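Side-chain contacts in nitrate transport protein nrtA (Synechocystis sp., PDB 2G29), which binds nitrate as the substrate-binding protein of the NrtABCD ABC transporter, which takes up nitrate and probably nitrite as well: residues A46-A51 against G55-Y60; Y60-V65 against P253-A258; G127-N132 against P213-T218; I171-A176 against E390-G395. All coordinates share one frame; numbering follows the deposited sequence.

Contact 1. Residues A46-A51 against G55-Y60; sequences APLIIA and GFYAKY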
loop_
_atom_site.group_PDB
_atom_site.type_symbol
_atom_site.label_atom_id
_atom_site.label_comp_id
_atom_site.label_asym_id
_atom_site.label_seq_id
_atom_site.Cartn_x
_atom_site.Cartn_y
_atom_site.Cartn_z
ATOM N N ALA A 46 -8.861 -4.822 3.640
ATOM C CA ALA A 46 -9.878 -5.218 4.635
ATOM C C ALA A 46 -10.870 -4.142 5.054
ATOM O O ALA A 46 -12.055 -4.403 5.111
ATOM C CB ALA A 46 -9.232 -5.817 5.886
ATOM N N PRO A 47 -10.407 -2.932 5.345
ATOM C CA PRO A 47 -11.371 -1.901 5.756
ATOM C C PRO A 47 -12.489 -1.671 4.740
ATOM O O PRO A 47 -13.642 -1.466 5.123
ATOM C CB PRO A 47 -10.494 -0.661 5.966
ATOM C CG PRO A 47 -9.243 -0.940 5.223
ATOM C CD PRO A 47 -9.022 -2.433 5.360
ATOM N N LEU A 48 -12.181 -1.695 3.444
ATOM C CA LEU A 48 -13.217 -1.466 2.448
ATOM C C LEU A 48 -14.210 -2.637 2.359
ATOM O O LEU A 48 -15.418 -2.423 2.144
ATOM C CB LEU A 48 -12.626 -1.218 1.056
ATOM C CG LEU A 48 -11.778 0.044 0.893
ATOM C CD1 LEU A 48 -11.668 0.336 -0.592
ATOM C CD2 LEU A 48 -12.396 1.238 1.613
ATOM N N ILE A 49 -13.703 -3.854 2.548
ATOM C CA ILE A 49 -14.517 -5.071 2.481
ATOM C C ILE A 49 -15.368 -5.193 3.738
ATOM O O ILE A 49 -16.580 -5.436 3.639
ATOM C CB ILE A 49 -13.585 -6.290 2.290
ATOM C CG1 ILE A 49 -13.044 -6.297 0.846
ATOM C CG2 ILE A 49 -14.352 -7.585 2.543
ATOM C CD1 ILE A 49 -12.336 -5.065 0.387
ATOM N N ILE A 50 -14.747 -4.999 4.893
ATOM C CA ILE A 50 -15.467 -5.068 6.188
ATOM C C ILE A 50 -16.532 -3.963 6.239
ATOM O O ILE A 50 -17.617 -4.150 6.817
ATOM C CB ILE A 50 -14.475 -4.945 7.374
ATOM C CG1 ILE A 50 -13.798 -6.293 7.624
ATOM C CG2 ILE A 50 -15.186 -4.535 8.675
ATOM C CD1 ILE A 50 -14.732 -7.417 7.859
ATOM N N ALA A 51 -16.268 -2.810 5.654
ATOM C CA ALA A 51 -17.297 -1.765 5.668
ATOM C C ALA A 51 -18.574 -2.275 4.984
ATOM O O ALA A 51 -19.675 -1.857 5.335
ATOM C CB ALA A 51 -16.800 -0.510 4.981
ATOM N N GLY A 55 -21.752 -3.970 7.531
ATOM C CA GLY A 55 -22.760 -2.923 7.388
ATOM C C GLY A 55 -22.384 -1.481 7.698
ATOM O O GLY A 55 -23.256 -0.643 7.938
ATOM N N PHE A 56 -21.098 -1.160 7.694
ATOM C CA PHE A 56 -20.727 0.218 7.991
ATOM C C PHE A 56 -21.185 1.200 6.892
ATOM O O PHE A 56 -21.626 2.318 7.202
ATOM C CB PHE A 56 -19.227 0.309 8.243
ATOM C CG PHE A 56 -18.794 -0.327 9.541
ATOM C CD1 PHE A 56 -18.004 -1.472 9.555
ATOM C CD2 PHE A 56 -19.192 0.220 10.756
ATOM C CE1 PHE A 56 -17.616 -2.064 10.748
ATOM C CE2 PHE A 56 -18.813 -0.362 11.954
ATOM C CZ PHE A 56 -18.018 -1.511 11.954
ATOM N N TYR A 57 -21.114 0.824 5.609
ATOM C CA TYR A 57 -21.587 1.759 4.586
ATOM C C TYR A 57 -23.073 2.049 4.763
ATOM O O TYR A 57 -23.527 3.192 4.622
ATOM C CB TYR A 57 -21.394 1.238 3.148
ATOM C CG TYR A 57 -19.970 0.995 2.700
ATOM C CD1 TYR A 57 -19.576 -0.276 2.279
ATOM C CD2 TYR A 57 -19.031 2.023 2.675
ATOM C CE1 TYR A 57 -18.275 -0.518 1.842
ATOM C CE2 TYR A 57 -17.725 1.794 2.231
ATOM C CZ TYR A 57 -17.360 0.511 1.822
ATOM O OH TYR A 57 -16.033 0.261 1.447
ATOM N N ALA A 58 -23.832 1.003 5.065
ATOM C CA ALA A 58 -25.271 1.156 5.229
ATOM C C ALA A 58 -25.581 2.017 6.439
ATOM O O ALA A 58 -26.507 2.811 6.402
ATOM C CB ALA A 58 -25.926 -0.227 5.352
ATOM N N LYS A 59 -24.799 1.856 7.499
ATOM C CA LYS A 59 -24.973 2.656 8.698
ATOM C C LYS A 59 -24.894 4.153 8.343
ATOM O O LYS A 59 -25.586 4.974 8.951
ATOM C CB LYS A 59 -23.921 2.264 9.739
ATOM C CG LYS A 59 -23.967 3.076 11.028
ATOM C CD LYS A 59 -22.965 2.581 12.045
ATOM C CE LYS A 59 -22.910 3.505 13.237
ATOM N NZ LYS A 59 -21.914 3.041 14.221
ATOM N N TYR A 60 -24.067 4.513 7.361
ATOM C CA TYR A 60 -23.964 5.909 6.937
ATOM C C TYR A 60 -24.752 6.290 5.671
ATOM O O TYR A 60 -24.325 7.139 4.894
ATOM C CB TYR A 60 -22.474 6.323 6.809
ATOM C CG TYR A 60 -21.787 6.269 8.149
ATOM C CD1 TYR A 60 -21.105 5.130 8.560
ATOM C CD2 TYR A 60 -21.999 7.284 9.098
ATOM C CE1 TYR A 60 -20.679 4.979 9.872
ATOM C CE2 TYR A 60 -21.570 7.134 10.409
ATOM C CZ TYR A 60 -20.919 5.983 10.801
ATOM O OH TYR A 60 -20.538 5.802 12.128
HETATM O O HOH W 1 -22.884 -1.784 4.194
#
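Tyr-57 reaches back from the short helix 56-59 to helix 46-53 and bonds to it at both ends. Its OH donates to Leu-48 O at 2.8 Å, in the carbonyl plane and on a lone pair, with a C=O...O angle of 115°. At the root of the residue Tyr-57 N donates to Ala-51 O over 3.1 Å, nearly straight at 163° but tilted out of that carbonyl's plane. Between these bonds the phenol ring lies flat over the methyl of Ala-51, whose CB sits 3.5 Å from the ring centroid in a CH-pi contact. Ala-51 O has further company: Phe-56 N is 2.8 Å away, and a water that accepts from Ala-58 N sends it a weak bond. Phe-56 turns its ring edge to Ala-51 CA, while CE1 runs alongside Ile-50 CG2 at 4.0 Å. Val-263 touches Leu-48, Glu-265 touches Phe-56, and Trp-269 and Cys-270 touch Ile-50, all from helix 253-271. With Gly-55 at the N-cap of the second, these are two short helices joined by a tight turn, in the beta-alpha-beta crossover between parallel strands 36-39 and 66-69 of the periplasmic binding protein fold.

Contact 2. Residues Y60-V65 against P253-A258; sequences YGMPDV and PKAAKA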
loop_
_atom_site.group_PDB
_atom_site.type_symbol
_atom_site.label_atom_id
_atom_site.label_comp_id
_atom_site.label_asym_id
_atom_site.label_seq_id
_atom_site.Cartn_x
_atom_site.Cartn_y
_atom_site.Cartn_z
ATOM N N TYR A 60 -24.067 4.513 7.361
ATOM C CA TYR A 60 -23.964 5.909 6.937
ATOM C C TYR A 60 -24.752 6.290 5.671
ATOM O O TYR A 60 -24.325 7.139 4.894
ATOM C CB TYR A 60 -22.474 6.323 6.809
ATOM C CG TYR A 60 -21.787 6.269 8.149
ATOM C CD1 TYR A 60 -21.105 5.130 8.560
ATOM C CD2 TYR A 60 -21.999 7.284 9.098
ATOM C CE1 TYR A 60 -20.679 4.979 9.872
ATOM C CE2 TYR A 60 -21.570 7.134 10.409
ATOM C CZ TYR A 60 -20.919 5.983 10.801
ATOM O OH TYR A 60 -20.538 5.802 12.128
ATOM N N GLY A 61 -25.902 5.643 5.458
ATOM C CA GLY A 61 -26.775 5.990 4.354
ATOM C C GLY A 61 -26.421 5.612 2.934
ATOM O O GLY A 61 -27.007 6.134 1.978
ATOM N N MET A 62 -25.490 4.676 2.798
ATOM C CA MET A 62 -25.057 4.236 1.490
ATOM C C MET A 62 -25.045 2.728 1.495
ATOM O O MET A 62 -23.991 2.090 1.487
ATOM C CB MET A 62 -23.674 4.818 1.208
ATOM C CG MET A 62 -23.763 6.339 1.050
ATOM S SD MET A 62 -22.219 7.024 0.653
ATOM C CE MET A 62 -22.263 6.787 -1.142
ATOM N N PRO A 63 -26.235 2.119 1.532
ATOM C CA PRO A 63 -26.262 0.662 1.538
ATOM C C PRO A 63 -26.063 0.020 0.167
ATOM O O PRO A 63 -26.093 -1.203 0.082
ATOM C CB PRO A 63 -27.638 0.349 2.109
ATOM C CG PRO A 63 -28.455 1.448 1.579
ATOM C CD PRO A 63 -27.582 2.668 1.772
ATOM N N ASP A 64 -25.843 0.812 -0.884
ATOM C CA ASP A 64 -25.674 0.241 -2.232
ATOM C C ASP A 64 -24.254 0.303 -2.789
ATOM O O ASP A 64 -24.042 0.141 -3.988
ATOM C CB ASP A 64 -26.630 0.917 -3.212
ATOM C CG ASP A 64 -28.072 0.885 -2.721
ATOM O OD1 ASP A 64 -28.562 -0.214 -2.409
ATOM O OD2 ASP A 64 -28.693 1.963 -2.639
ATOM N N VAL A 65 -23.294 0.548 -1.911
ATOM C CA VAL A 65 -21.884 0.617 -2.321
ATOM C C VAL A 65 -21.412 -0.732 -2.862
ATOM O O VAL A 65 -21.727 -1.776 -2.289
ATOM C CB VAL A 65 -20.991 1.026 -1.117
ATOM C CG1 VAL A 65 -19.483 0.866 -1.456
ATOM C CG2 VAL A 65 -21.294 2.459 -0.742
ATOM N N PRO A 253 -20.162 15.727 -1.870
ATOM C CA PRO A 253 -19.449 15.879 -0.597
ATOM C C PRO A 253 -20.043 15.185 0.615
ATOM O O PRO A 253 -19.316 14.703 1.479
ATOM C CB PRO A 253 -19.312 17.396 -0.444
ATOM C CG PRO A 253 -20.526 17.926 -1.171
ATOM C CD PRO A 253 -20.679 17.017 -2.370
ATOM N N LYS A 254 -21.367 15.108 0.673
ATOM C CA LYS A 254 -21.980 14.445 1.800
ATOM C C LYS A 254 -21.790 12.925 1.726
ATOM O O LYS A 254 -21.567 12.270 2.751
ATOM C CB LYS A 254 -23.465 14.809 1.878
ATOM C CG LYS A 254 -23.720 16.299 2.124
ATOM C CD LYS A 254 -25.158 16.672 1.784
ATOM C CE LYS A 254 -25.378 18.183 1.878
ATOM N NZ LYS A 254 -26.726 18.555 1.318
ATOM N N ALA A 255 -21.881 12.360 0.521
ATOM C CA ALA A 255 -21.677 10.918 0.347
ATOM C C ALA A 255 -20.198 10.602 0.598
ATOM O O ALA A 255 -19.878 9.570 1.179
ATOM C CB ALA A 255 -22.069 10.477 -1.065
ATOM N N ALA A 256 -19.293 11.485 0.181
ATOM C CA ALA A 256 -17.870 11.217 0.433
ATOM C C ALA A 256 -17.576 11.220 1.942
ATOM O O ALA A 256 -16.756 10.449 2.422
ATOM C CB ALA A 256 -17.007 12.261 -0.275
ATOM N N LYS A 257 -18.284 12.063 2.703
ATOM C CA LYS A 257 -18.080 12.093 4.148
ATOM C C LYS A 257 -18.642 10.803 4.759
ATOM O O LYS A 257 -18.044 10.195 5.662
ATOM C CB LYS A 257 -18.756 13.331 4.764
ATOM C CG LYS A 257 -18.515 13.446 6.269
ATOM C CD LYS A 257 -19.230 14.681 6.853
ATOM C CE LYS A 257 -18.738 15.008 8.250
ATOM N NZ LYS A 257 -19.459 16.229 8.785
ATOM N N ALA A 258 -19.785 10.362 4.227
ATOM C CA ALA A 258 -20.410 9.144 4.701
ATOM C C ALA A 258 -19.524 7.919 4.435
ATOM O O ALA A 258 -19.348 7.071 5.319
ATOM C CB ALA A 258 -21.793 8.986 4.056
#
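The ring of Tyr-60 meets helix 253-271 obliquely, with Ala-258 O 3.8 Å from its CG. The closer approach is made by the methylene, Tyr-60 CB lying 3.5 Å from Ala-258 O and 3.9 Å from Ala-258 CB. Beyond CB the ring leads away along the helix, where it touches Met-261 and Ala-262, and its hydroxyl makes a weak hydrogen bond to Glu-265. The methyl of Ala-258 points toward the loop and sits 3.2 Å from Tyr-60 O. Met-62 supplies the other half of the contact. Its chain runs out extended as far as the sulfur and then bends at chi3 (85°), which lays the methyl CE against Ala-255 CB at 3.7 Å. The sulfur itself rests 3.5 Å from Ala-255 O and 4.0 Å from Ala-258 CB, spanning one turn of the helix. Pro-30 covers Met-62 and Ala-255 together, and Leu-259 adds a further apolar surface against the methionine. Small alanines one turn apart thus let the loop settle close to the helix. Gly-61, with positive phi, is the C-prime residue of a Schellman motif that ends helix 56-59; a type I turn from Met-62 to Val-65 follows before strand 66-69.

Contact 3. Residues G127-N132 against P213-T218; sequences GIQLGN and PWPLQT
Gln-129 leaves strand 126-130 with its CB aimed at helix 214-221 and folds over Pro-215. CG comes 4.3 Å from the methyl CG2 of Thr-218. There the chain bends (chi2 66°) and doubles back along its own strand, bringing CD to 3.7 Å from Pro-215 CB. Of the two amide ends, NE2 as modelled is the closer to the proline, 3.2 Å from its CB; OE1 lies 3.9 Å from Pro-215 CG. OE1 is also 3.1 Å from Gly-127 O, an acceptor pair that leaves the N and O labels doubtful. The side chains of Gln-129 and Pro-215 cross at a slant, and the amide meets carbon on the helix side. Pro-215 CG also reaches 3.8 Å from Gly-127 N; Gly-127, lacking a side chain, leaves the place that the proline ring and the glutamine amide take up. Thr-218 keeps its polar end for its own helix: OG1 donates to Trp-214 O at 2.8 Å, while Thr-218 N reaches the same oxygen from the opposite face of the carbonyl plane. Between these two segments the helix meets the strand through van der Waals contact, in a buried layer next to the nitrate-binding residues Gln-126 and Gly-211.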
loop_
_atom_site.group_PDB
_atom_site.type_symbol
_atom_site.label_atom_id
_atom_site.label_comp_id
_atom_site.label_asym_id
_atom_site.label_seq_id
_atom_site.Cartn_x
_atom_site.Cartn_y
_atom_site.Cartn_z
ATOM N N GLY A 127 5.807 -7.446 1.925
ATOM C CA GLY A 127 6.957 -8.315 2.100
ATOM C C GLY A 127 7.870 -8.378 0.906
ATOM O O GLY A 127 7.414 -8.210 -0.232
ATOM N N ILE A 128 9.162 -8.599 1.158
ATOM C CA ILE A 128 10.125 -8.784 0.078
ATOM C C ILE A 128 10.554 -10.246 0.173
ATOM O O ILE A 128 11.051 -10.693 1.230
ATOM C CB ILE A 128 11.340 -7.834 0.228
ATOM C CG1 ILE A 128 10.850 -6.398 0.017
ATOM C CG2 ILE A 128 12.440 -8.214 -0.766
ATOM C CD1 ILE A 128 11.921 -5.321 0.177
ATOM N N GLN A 129 10.351 -10.968 -0.923
ATOM C CA GLN A 129 10.648 -12.378 -1.011
ATOM C C GLN A 129 11.740 -12.662 -2.014
ATOM O O GLN A 129 12.013 -11.875 -2.922
ATOM C CB GLN A 129 9.410 -13.172 -1.428
ATOM C CG GLN A 129 8.315 -13.193 -0.364
ATOM C CD GLN A 129 7.701 -11.831 -0.100
ATOM O OE1 GLN A 129 7.168 -11.164 -1.018
ATOM N NE2 GLN A 129 7.770 -11.395 1.146
ATOM N N LEU A 130 12.357 -13.817 -1.842
ATOM C CA LEU A 130 13.413 -14.295 -2.757
ATOM C C LEU A 130 13.073 -15.717 -3.203
ATOM O O LEU A 130 12.449 -16.474 -2.459
ATOM C CB LEU A 130 14.758 -14.344 -2.037
ATOM C CG LEU A 130 15.383 -12.968 -1.934
ATOM C CD1 LEU A 130 16.423 -12.943 -0.790
ATOM C CD2 LEU A 130 16.014 -12.573 -3.270
ATOM N N GLY A 131 13.466 -16.063 -4.426
ATOM C CA GLY A 131 13.242 -17.427 -4.877
ATOM C C GLY A 131 14.126 -18.406 -4.095
ATOM O O GLY A 131 15.087 -18.009 -3.428
ATOM N N ASN A 132 13.792 -19.690 -4.173
ATOM C CA ASN A 132 14.550 -20.709 -3.461
ATOM C C ASN A 132 16.012 -20.788 -3.842
ATOM O O ASN A 132 16.837 -21.324 -3.072
ATOM C CB ASN A 132 13.920 -22.079 -3.654
ATOM C CG ASN A 132 12.591 -22.189 -2.999
ATOM O OD1 ASN A 132 12.361 -21.572 -1.966
ATOM N ND2 ASN A 132 11.699 -22.986 -3.582
ATOM N N PRO A 213 -1.852 -11.189 1.589
ATOM C CA PRO A 213 -1.318 -12.444 2.147
ATOM C C PRO A 213 -0.244 -13.148 1.320
ATOM O O PRO A 213 0.206 -14.235 1.687
ATOM C CB PRO A 213 -2.583 -13.299 2.232
ATOM C CG PRO A 213 -3.258 -12.973 0.876
ATOM C CD PRO A 213 -3.105 -11.427 0.827
ATOM N N TRP A 214 0.222 -12.523 0.244
ATOM C CA TRP A 214 1.118 -13.258 -0.642
ATOM C C TRP A 214 2.490 -13.646 -0.116
ATOM O O TRP A 214 2.995 -14.703 -0.512
ATOM C CB TRP A 214 1.112 -12.543 -2.025
ATOM C CG TRP A 214 -0.302 -12.225 -2.487
ATOM C CD1 TRP A 214 -0.892 -10.979 -2.496
ATOM C CD2 TRP A 214 -1.343 -13.154 -2.888
ATOM N NE1 TRP A 214 -2.203 -11.070 -2.877
ATOM C CE2 TRP A 214 -2.504 -12.390 -3.125
ATOM C CE3 TRP A 214 -1.395 -14.550 -3.058
ATOM C CZ2 TRP A 214 -3.718 -12.971 -3.539
ATOM C CZ3 TRP A 214 -2.607 -15.139 -3.466
ATOM C CH2 TRP A 214 -3.744 -14.345 -3.703
ATOM N N PRO A 215 3.093 -12.844 0.796
ATOM C CA PRO A 215 4.408 -13.253 1.325
ATOM C C PRO A 215 4.227 -14.552 2.128
ATOM O O PRO A 215 5.005 -15.468 2.006
ATOM C CB PRO A 215 4.789 -12.080 2.229
ATOM C CG PRO A 215 4.161 -10.874 1.484
ATOM C CD PRO A 215 2.788 -11.441 1.142
ATOM N N LEU A 216 3.197 -14.625 2.964
ATOM C CA LEU A 216 3.020 -15.844 3.744
ATOM C C LEU A 216 2.640 -17.006 2.838
ATOM O O LEU A 216 3.083 -18.138 3.073
ATOM C CB LEU A 216 1.964 -15.645 4.839
ATOM C CG LEU A 216 1.665 -16.912 5.699
ATOM C CD1 LEU A 216 2.931 -17.529 6.284
ATOM C CD2 LEU A 216 0.748 -16.528 6.845
ATOM N N GLN A 217 1.838 -16.764 1.790
ATOM C CA GLN A 217 1.473 -17.859 0.928
ATOM C C GLN A 217 2.731 -18.402 0.252
ATOM O O GLN A 217 2.865 -19.595 0.031
ATOM C CB GLN A 217 0.464 -17.405 -0.119
ATOM C CG GLN A 217 0.141 -18.555 -1.078
ATOM C CD GLN A 217 -0.995 -18.245 -2.018
ATOM O OE1 GLN A 217 -0.777 -17.882 -3.176
ATOM N NE2 GLN A 217 -2.224 -18.367 -1.517
ATOM N N THR A 218 3.658 -17.510 -0.080
ATOM C CA THR A 218 4.911 -17.933 -0.719
ATOM C C THR A 218 5.653 -18.922 0.189
ATOM O O THR A 218 6.151 -19.969 -0.286
ATOM C CB THR A 218 5.815 -16.710 -0.954
ATOM O OG1 THR A 218 5.198 -15.821 -1.901
ATOM C CG2 THR A 218 7.152 -17.136 -1.506
#

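Contact 4. Residues I171-A176 against E390-G395; sequences IRYWLA and ETFFDG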
loop_
_atom_site.group_PDB
_atom_site.type_symbol
_atom_site.label_atom_id
_atom_site.label_comp_id
_atom_site.label_asym_id
_atom_site.label_seq_id
_atom_site.Cartn_x
_atom_site.Cartn_y
_atom_site.Cartn_z
ATOM N N ILE A 171 11.202 -2.253 -2.749
ATOM C CA ILE A 171 12.232 -3.153 -3.244
ATOM C C ILE A 171 13.448 -2.411 -3.811
ATOM O O ILE A 171 14.569 -2.859 -3.615
ATOM C CB ILE A 171 11.611 -4.221 -4.223
ATOM C CG1 ILE A 171 12.480 -5.478 -4.203
ATOM C CG2 ILE A 171 11.462 -3.676 -5.631
ATOM C CD1 ILE A 171 11.806 -6.675 -4.867
ATOM N N ARG A 172 13.234 -1.283 -4.482
ATOM C CA ARG A 172 14.357 -0.489 -4.985
ATOM C C ARG A 172 15.151 0.083 -3.815
ATOM O O ARG A 172 16.384 0.165 -3.879
ATOM C CB ARG A 172 13.880 0.671 -5.842
ATOM C CG ARG A 172 13.372 0.252 -7.201
ATOM C CD ARG A 172 12.817 1.439 -7.960
ATOM N NE ARG A 172 12.454 1.018 -9.317
ATOM C CZ ARG A 172 13.048 1.460 -10.430
ATOM N NH1 ARG A 172 14.031 2.368 -10.375
ATOM N NH2 ARG A 172 12.713 0.917 -11.597
ATOM N N TYR A 173 14.483 0.493 -2.738
ATOM C CA TYR A 173 15.203 1.058 -1.589
ATOM C C TYR A 173 16.108 0.007 -0.947
ATOM O O TYR A 173 17.275 0.268 -0.612
ATOM C CB TYR A 173 14.182 1.605 -0.557
ATOM C CG TYR A 173 14.796 2.431 0.535
ATOM C CD1 TYR A 173 14.802 3.824 0.450
ATOM C CD2 TYR A 173 15.488 1.824 1.601
ATOM C CE1 TYR A 173 15.481 4.602 1.394
ATOM C CE2 TYR A 173 16.198 2.603 2.524
ATOM C CZ TYR A 173 16.191 3.976 2.421
ATOM O OH TYR A 173 16.930 4.814 3.263
ATOM N N TRP A 174 15.562 -1.193 -0.785
ATOM C CA TRP A 174 16.284 -2.301 -0.167
ATOM C C TRP A 174 17.481 -2.702 -1.023
ATOM O O TRP A 174 18.604 -2.877 -0.502
ATOM C CB TRP A 174 15.292 -3.459 0.024
ATOM C CG TRP A 174 15.852 -4.830 0.418
ATOM C CD1 TRP A 174 16.396 -5.200 1.616
ATOM C CD2 TRP A 174 15.780 -5.999 -0.373
ATOM N NE1 TRP A 174 16.656 -6.543 1.617
ATOM C CE2 TRP A 174 16.301 -7.064 0.403
ATOM C CE3 TRP A 174 15.341 -6.268 -1.671
ATOM C CZ2 TRP A 174 16.377 -8.378 -0.088
ATOM C CZ3 TRP A 174 15.414 -7.553 -2.154
ATOM C CH2 TRP A 174 15.936 -8.602 -1.364
ATOM N N LEU A 175 17.277 -2.821 -2.337
ATOM C CA LEU A 175 18.367 -3.244 -3.221
ATOM C C LEU A 175 19.416 -2.158 -3.314
ATOM O O LEU A 175 20.613 -2.451 -3.294
ATOM C CB LEU A 175 17.851 -3.633 -4.620
ATOM C CG LEU A 175 17.081 -4.967 -4.615
ATOM C CD1 LEU A 175 16.257 -5.141 -5.887
ATOM C CD2 LEU A 175 18.073 -6.135 -4.474
ATOM N N ALA A 176 18.991 -0.905 -3.357
ATOM C CA ALA A 176 19.940 0.185 -3.423
ATOM C C ALA A 176 20.758 0.298 -2.145
ATOM O O ALA A 176 21.950 0.595 -2.224
ATOM C CB ALA A 176 19.215 1.512 -3.716
ATOM N N GLU A 390 11.490 10.964 9.351
ATOM C CA GLU A 390 11.351 9.543 9.145
ATOM C C GLU A 390 12.721 8.902 9.063
ATOM O O GLU A 390 13.604 9.426 8.392
ATOM C CB GLU A 390 10.575 9.284 7.847
ATOM C CG GLU A 390 9.180 9.909 7.869
ATOM C CD GLU A 390 8.202 9.225 8.800
ATOM O OE1 GLU A 390 8.537 8.157 9.375
ATOM O OE2 GLU A 390 7.065 9.748 8.958
ATOM N N THR A 391 12.903 7.772 9.750
ATOM C CA THR A 391 14.194 7.082 9.717
ATOM C C THR A 391 14.046 5.701 9.082
ATOM O O THR A 391 13.263 4.896 9.548
ATOM C CB THR A 391 14.742 6.918 11.157
ATOM O OG1 THR A 391 14.884 8.216 11.753
ATOM C CG2 THR A 391 16.107 6.232 11.128
ATOM N N PHE A 392 14.782 5.449 8.008
ATOM C CA PHE A 392 14.772 4.174 7.304
ATOM C C PHE A 392 15.747 3.200 7.979
ATOM O O PHE A 392 16.592 3.614 8.789
ATOM C CB PHE A 392 15.068 4.392 5.808
ATOM C CG PHE A 392 13.936 5.096 5.076
ATOM C CD1 PHE A 392 13.780 6.475 5.174
ATOM C CD2 PHE A 392 12.974 4.363 4.401
ATOM C CE1 PHE A 392 12.657 7.123 4.612
ATOM C CE2 PHE A 392 11.846 4.995 3.841
ATOM C CZ PHE A 392 11.691 6.361 3.952
ATOM N N PHE A 393 15.612 1.922 7.663
ATOM C CA PHE A 393 16.414 0.899 8.355
ATOM C C PHE A 393 17.909 1.083 8.199
ATOM O O PHE A 393 18.670 0.565 9.030
ATOM C CB PHE A 393 16.012 -0.497 7.866
ATOM C CG PHE A 393 16.681 -0.903 6.566
ATOM C CD1 PHE A 393 17.781 -1.747 6.564
ATOM C CD2 PHE A 393 16.217 -0.409 5.352
ATOM C CE1 PHE A 393 18.425 -2.105 5.373
ATOM C CE2 PHE A 393 16.838 -0.749 4.159
ATOM C CZ PHE A 393 17.952 -1.604 4.159
ATOM N N ASP A 394 18.332 1.800 7.168
ATOM C CA ASP A 394 19.744 2.030 6.924
ATOM C C ASP A 394 20.242 3.329 7.582
ATOM O O ASP A 394 21.399 3.743 7.370
ATOM C CB ASP A 394 19.972 2.027 5.414
ATOM C CG ASP A 394 21.382 2.315 5.035
ATOM O OD1 ASP A 394 22.272 1.493 5.362
ATOM O OD2 ASP A 394 21.622 3.369 4.390
ATOM N N GLY A 395 19.371 3.939 8.387
ATOM C CA GLY A 395 19.718 5.148 9.105
ATOM C C GLY A 395 19.540 6.426 8.326
ATOM O O GLY A 395 19.688 7.491 8.913
#
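Tyr-173 packs its ring against Phe-392 in an offset stack, the centroids 4.8 Å apart and the planes inclined by 26°. This is the tight side of the contact. The phenol oxygen comes within 3.2 Å of Phe-392 CB, CZ lies 3.6 Å from the same carbon, and the two rings overlap near their rims, with Phe-392 CD2 over one face of the tyrosine and Tyr-173 CE1 over one face of the phenylalanine. The tyrosine gets there because its CG stands opposite the backbone N (chi1 -169°), sending the ring out from helix 166-177. Its OH ends over carbon and is buried with no hydrogen-bonding partner in the model. Phe-392 is enclosed further by Trp-337, which stacks with it, and by Trp-234. The looser side belongs to Phe-393. This partly exposed ring slides past Tyr-173 in the opposite direction and offers CE2 to the tyrosine's edge, 3.8 Å from Tyr-173 CE2. Past it the chain enters the exposed residues Asp-394 and Gly-395, closing a type I turn in which Gly-395 N bonds to Phe-392 O. The turn lies in the loop between the two short antiparallel strands 390-391 and 397-398, so a small aromatic cluster fastens this C-terminal beta hairpin to a helix of the domain that carries the nitrate-binding His-167.

How the contacts relate
Contacts 1 and 2 follow one another along the chain, share Tyr-60 and have centres 10 Å apart; both belong to the domain built round the sheet containing strands 36-39 and 66-69, and helix 253-271 supplies one side of contact 2 and packs against contact 1. Contact 3 falls between the two segments of contact 2. Contact 4 crosses contacts 2 and 3, its first segment between theirs and its second after both, tying the late 390-395 region to the other domain, which holds contact 3. Contacts 3 and 4, centres 19 Å apart, touch where Ile-128 packs on Trp-174. Contacts 1 and 3 are about 29 Å apart between centres, consistent with two domains in a C-shape, both supplying nitrate-binding residues.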